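Local coordinates for interferon gamma receptor 1 (PDB 4EQ3), which probably binds the cytokine interferon gamma at the cell surface, the present chain being the extracellular part with two fibronectin type III-like domains, at residues A[133-136]-A[141-144]; A[146-151]-A[171-176]. All coordinates share one frame; numbering follows the deposited sequence.

Interaction 1: A[133-136]-A[141-144]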
loop_
_atom_site.group_PDB
_atom_site.type_symbol
_atom_site.label_atom_id
_atom_site.label_comp_id
_atom_site.label_asym_id
_atom_site.label_seq_id
_atom_site.Cartn_x
_atom_site.Cartn_y
_atom_site.Cartn_z
ATOM N N PRO A 133 3.087 -6.699 -4.450
ATOM C CA PRO A 133 4.015 -7.164 -5.486
ATOM C C PRO A 133 4.565 -8.560 -5.185
ATOM O O PRO A 133 4.680 -8.950 -4.021
ATOM C CB PRO A 133 5.123 -6.109 -5.467
ATOM C CG PRO A 133 5.067 -5.524 -4.070
ATOM C CD PRO A 133 3.615 -5.560 -3.679
ATOM N N SER A 134 4.870 -9.307 -6.240
ATOM C CA SER A 134 5.426 -10.644 -6.123
ATOM C C SER A 134 6.789 -10.599 -5.440
ATOM O O SER A 134 7.615 -9.755 -5.756
ATOM C CB SER A 134 5.563 -11.272 -7.517
ATOM O OG SER A 134 6.445 -12.390 -7.508
ATOM N N VAL A 135 7.019 -11.512 -4.508
ATOM C CA VAL A 135 8.304 -11.574 -3.821
ATOM C C VAL A 135 9.435 -11.850 -4.807
ATOM O O VAL A 135 10.569 -11.401 -4.612
ATOM C CB VAL A 135 8.295 -12.641 -2.707
ATOM C CG1 VAL A 135 8.925 -13.946 -3.193
ATOM C CG2 VAL A 135 9.017 -12.116 -1.478
ATOM N N GLU A 136 9.111 -12.584 -5.871
ATOM C CA GLU A 136 10.077 -12.929 -6.909
ATOM C C GLU A 136 10.565 -11.693 -7.650
ATOM O O GLU A 136 11.693 -11.658 -8.141
ATOM C CB GLU A 136 9.472 -13.928 -7.906
ATOM C CG GLU A 136 9.619 -15.382 -7.494
ATOM C CD GLU A 136 8.357 -15.945 -6.861
ATOM O OE1 GLU A 136 7.249 -15.534 -7.274
ATOM O OE2 GLU A 136 8.473 -16.805 -5.960
HETATM N N MSE A 141 11.137 -7.830 -0.266
HETATM C CA MSE A 141 9.824 -7.888 0.355
HETATM C C MSE A 141 9.601 -9.155 1.174
HETATM O O MSE A 141 8.694 -9.209 2.004
HETATM C CB MSE A 141 8.730 -7.757 -0.708
HETATM C CG MSE A 141 8.541 -6.343 -1.244
HETATM SE SE MSE A 141 7.816 -5.079 0.080
HETATM C CE MSE A 141 6.190 -6.034 0.610
ATOM N N ARG A 142 10.417 -10.177 0.945
ATOM C CA ARG A 142 10.260 -11.434 1.677
ATOM C C ARG A 142 10.235 -11.185 3.185
ATOM O O ARG A 142 9.386 -11.716 3.909
ATOM C CB ARG A 142 11.389 -12.399 1.318
ATOM C CG ARG A 142 11.181 -13.819 1.812
ATOM C CD ARG A 142 12.144 -14.778 1.104
ATOM N NE ARG A 142 11.938 -14.762 -0.344
ATOM C CZ ARG A 142 12.852 -15.115 -1.245
ATOM N NH1 ARG A 142 14.056 -15.521 -0.853
ATOM N NH2 ARG A 142 12.560 -15.060 -2.542
ATOM N N GLU A 143 11.169 -10.363 3.643
ATOM C CA GLU A 143 11.298 -10.046 5.055
ATOM C C GLU A 143 10.018 -9.399 5.576
ATOM O O GLU A 143 9.569 -9.671 6.697
ATOM C CB GLU A 143 12.487 -9.104 5.239
ATOM C CG GLU A 143 12.590 -8.483 6.592
ATOM C CD GLU A 143 13.927 -7.792 6.805
ATOM O OE1 GLU A 143 14.520 -7.275 5.830
ATOM O OE2 GLU A 143 14.385 -7.770 7.962
ATOM N N ILE A 144 9.427 -8.546 4.746
ATOM C CA ILE A 144 8.218 -7.822 5.116
ATOM C C ILE A 144 7.004 -8.753 5.147
ATOM O O ILE A 144 6.213 -8.713 6.092
ATOM C CB ILE A 144 7.965 -6.641 4.146
ATOM C CG1 ILE A 144 9.213 -5.747 4.049
ATOM C CG2 ILE A 144 6.707 -5.862 4.530
ATOM C CD1 ILE A 144 9.898 -5.458 5.376
#
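Val-135 packs on Arg-142 of the short helix 142-145 mainly through one methyl: CG2 lies 3.4 Å from Arg-142 N and sits close to Arg-142 CA as well. It also reaches Arg-142 CB at 3.7 Å. The contact is therefore of a methyl against backbone and the root of a side chain. The other methyl, CG1, comes up at the edge of the Arg-142 guanidinium, in its plane, 3.9 Å from NH2. Arg-142 can offer that edge because its CG stands anti to the backbone N (chi1 -169°) and the chain then bends at chi3 (-60°), turning the guanidinium back beside the valine. A valine chi1 of 98°, off a staggered position, points CG2 at the backbone of Arg-142 and CG1 at its guanidinium. Glu-136 OE2 stays 5.6 Å from Arg-142 NH2, too far for a salt bridge, although the opposite charges may attract weakly. Val-135 CG2 also lies 4.4 Å from CB of Met-141, a buried selenomethionine. Further out, Pro-133 O accepts a hydrogen bond from Tyr-145 OH, tying the loop to the helix. Pro-133 and Met-141 both touch Phe-24, between strands 17-22 and 25-31, so both segments touch the first domain through Phe-24.

Interaction 2: A[146-151]-A[171-176]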
loop_
_atom_site.group_PDB
_atom_site.type_symbol
_atom_site.label_atom_id
_atom_site.label_comp_id
_atom_site.label_asym_id
_atom_site.label_seq_id
_atom_site.Cartn_x
_atom_site.Cartn_y
_atom_site.Cartn_z
ATOM N N SER A 146 6.993 -11.901 5.597
ATOM C CA SER A 146 7.112 -12.811 6.729
ATOM C C SER A 146 6.414 -12.243 7.978
ATOM O O SER A 146 6.192 -12.964 8.963
ATOM C CB SER A 146 8.586 -13.132 7.021
ATOM O OG SER A 146 9.193 -12.102 7.770
ATOM N N GLU A 147 6.059 -10.958 7.932
ATOM C CA GLU A 147 5.396 -10.298 9.062
ATOM C C GLU A 147 3.957 -9.875 8.736
ATOM O O GLU A 147 3.344 -9.090 9.460
ATOM C CB GLU A 147 6.195 -9.076 9.511
ATOM C CG GLU A 147 7.624 -9.382 9.980
ATOM C CD GLU A 147 7.671 -10.093 11.324
ATOM O OE1 GLU A 147 6.643 -10.118 12.030
ATOM O OE2 GLU A 147 8.746 -10.626 11.672
ATOM N N LEU A 148 3.420 -10.392 7.642
ATOM C CA LEU A 148 2.052 -10.063 7.256
ATOM C C LEU A 148 1.042 -10.907 8.019
ATOM O O LEU A 148 1.156 -12.129 8.060
ATOM C CB LEU A 148 1.850 -10.287 5.756
ATOM C CG LEU A 148 0.405 -10.159 5.263
ATOM C CD1 LEU A 148 -0.150 -8.744 5.468
ATOM C CD2 LEU A 148 0.322 -10.569 3.798
ATOM N N SER A 149 0.047 -10.259 8.613
ATOM C CA SER A 149 -1.083 -10.980 9.181
ATOM C C SER A 149 -2.387 -10.270 8.823
ATOM O O SER A 149 -2.389 -9.116 8.401
ATOM C CB SER A 149 -0.937 -11.112 10.702
ATOM O OG SER A 149 -0.955 -9.845 11.344
ATOM N N TYR A 150 -3.504 -10.960 8.991
ATOM C CA TYR A 150 -4.796 -10.330 8.802
ATOM C C TYR A 150 -5.602 -10.541 10.060
ATOM O O TYR A 150 -5.551 -11.618 10.662
ATOM C CB TYR A 150 -5.528 -10.920 7.587
ATOM C CG TYR A 150 -4.913 -10.531 6.264
ATOM C CD1 TYR A 150 -3.974 -11.347 5.645
ATOM C CD2 TYR A 150 -5.265 -9.343 5.634
ATOM C CE1 TYR A 150 -3.401 -10.992 4.434
ATOM C CE2 TYR A 150 -4.697 -8.981 4.421
ATOM C CZ TYR A 150 -3.764 -9.808 3.832
ATOM O OH TYR A 150 -3.192 -9.453 2.635
ATOM N N SER A 151 -6.321 -9.506 10.474
ATOM C CA SER A 151 -7.270 -9.635 11.562
ATOM C C SER A 151 -8.643 -9.702 10.926
ATOM O O SER A 151 -8.933 -8.962 9.988
ATOM C CB SER A 151 -7.191 -8.439 12.508
ATOM O OG SER A 151 -7.401 -7.239 11.788
ATOM N N GLU A 171 0.732 -18.916 2.990
ATOM C CA GLU A 171 1.497 -19.200 1.809
ATOM C C GLU A 171 1.139 -18.286 0.609
ATOM O O GLU A 171 0.013 -18.097 0.314
ATOM C CB GLU A 171 1.321 -20.673 1.477
ATOM C CG GLU A 171 2.510 -21.530 1.644
ATOM C CD GLU A 171 2.835 -21.848 3.067
ATOM O OE1 GLU A 171 2.261 -22.782 3.632
ATOM O OE2 GLU A 171 3.709 -21.172 3.637
HETATM N N MSE A 172 2.125 -17.697 -0.041
HETATM C CA MSE A 172 1.861 -16.786 -1.144
HETATM C C MSE A 172 1.062 -15.577 -0.671
HETATM O O MSE A 172 0.371 -15.000 -1.422
HETATM C CB MSE A 172 1.113 -17.495 -2.304
HETATM C CG MSE A 172 1.970 -18.124 -3.405
HETATM SE SE MSE A 172 1.174 -19.450 -4.674
HETATM C CE MSE A 172 0.247 -20.538 -3.420
ATOM N N ASN A 173 1.139 -15.265 0.613
ATOM C CA ASN A 173 0.372 -14.145 1.157
ATOM C C ASN A 173 -1.138 -14.335 1.054
ATOM O O ASN A 173 -1.897 -13.383 1.216
ATOM C CB ASN A 173 0.768 -12.846 0.456
ATOM C CG ASN A 173 2.245 -12.535 0.609
ATOM O OD1 ASN A 173 2.860 -12.894 1.615
ATOM N ND2 ASN A 173 2.822 -11.865 -0.388
ATOM N N GLU A 174 -1.569 -15.562 0.781
ATOM C CA GLU A 174 -2.992 -15.860 0.685
ATOM C C GLU A 174 -3.455 -16.659 1.898
ATOM O O GLU A 174 -3.093 -17.829 2.063
ATOM C CB GLU A 174 -3.296 -16.606 -0.615
ATOM C CG GLU A 174 -2.934 -15.804 -1.862
ATOM C CD GLU A 174 -3.081 -16.609 -3.154
ATOM O OE1 GLU A 174 -2.545 -17.741 -3.219
ATOM O OE2 GLU A 174 -3.727 -16.103 -4.104
ATOM N N CYS A 175 -4.253 -16.013 2.745
ATOM C CA CYS A 175 -4.687 -16.609 4.002
ATOM C C CYS A 175 -6.083 -17.193 3.894
ATOM O O CYS A 175 -6.950 -16.654 3.216
ATOM C CB CYS A 175 -4.693 -15.567 5.116
ATOM S SG CYS A 175 -3.139 -14.689 5.295
ATOM N N ASN A 176 -6.293 -18.284 4.610
ATOM C CA ASN A 176 -7.585 -18.938 4.665
ATOM C C ASN A 176 -7.910 -19.294 6.108
ATOM O O ASN A 176 -7.026 -19.672 6.875
ATOM C CB ASN A 176 -7.573 -20.176 3.772
ATOM C CG ASN A 176 -8.717 -21.112 4.063
ATOM O OD1 ASN A 176 -8.765 -21.742 5.123
ATOM N ND2 ASN A 176 -9.648 -21.224 3.114
HETATM O O HOH W 1 -1.807 -10.719 0.859
#
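Tyr-150 and Cys-175 meet across the beta sandwich of the second fibronectin type III domain, one from strand 148-156 of the four-stranded sheet, the other from strand 175-180 of the three-stranded sheet. Both CB atoms point across the gap. The sulfur lies near the plane of the ring, not over it: Cys-175 SG is 4.7 Å from the centroid of the Tyr-150 ring and 76° off its normal. It meets one side of the ring, 3.5 Å from Tyr-150 CD1 and 3.8 Å from CE1, which makes an edge-on sulfur-aromatic contact. That sulfur is also bonded to Cys-170, so the disulfide itself is packed against the tyrosine, while Val-127 and Val-167 touch both residues.

Two residues earlier in each segment, Leu-148 and Asn-173 cross at about a right angle. With its CG anti to the backbone N (chi1 172°), Leu-148 extends CD2 to 4.1 Å from Asn-173 CB. Asn-173 belongs to a tight turn closed by Glu-174 N to Glu-171 O, in which both Met-172 and Asn-173 adopt left-handed backbone conformations. The phenol end of Tyr-150 is hydrogen-bonded to His-129 ND1 and to a water in the plane of the ring, 2.6 Å from Tyr-150 OH; this water donates in turn to Asn-173 O at 2.7 Å.

Both contacts belong to the second fibronectin type III domain, and their centres are 12 Å apart. They come in series: helix 142-145, used in interaction 1, is followed, after two residues, by strand 148-156, used in interaction 2, but the two contacts do not otherwise touch. Interaction 1 is local and partly buried, joining a loop to a helix across four intervening residues, with an exposed arginine and a buried selenomethionine. Interaction 2 is interior and spans nineteen residues, packing the two sheets of the sandwich together. Accordingly the first is made of methyl packing, whereas the second combines disulfide sulfur, an aromatic edge and a bridging water.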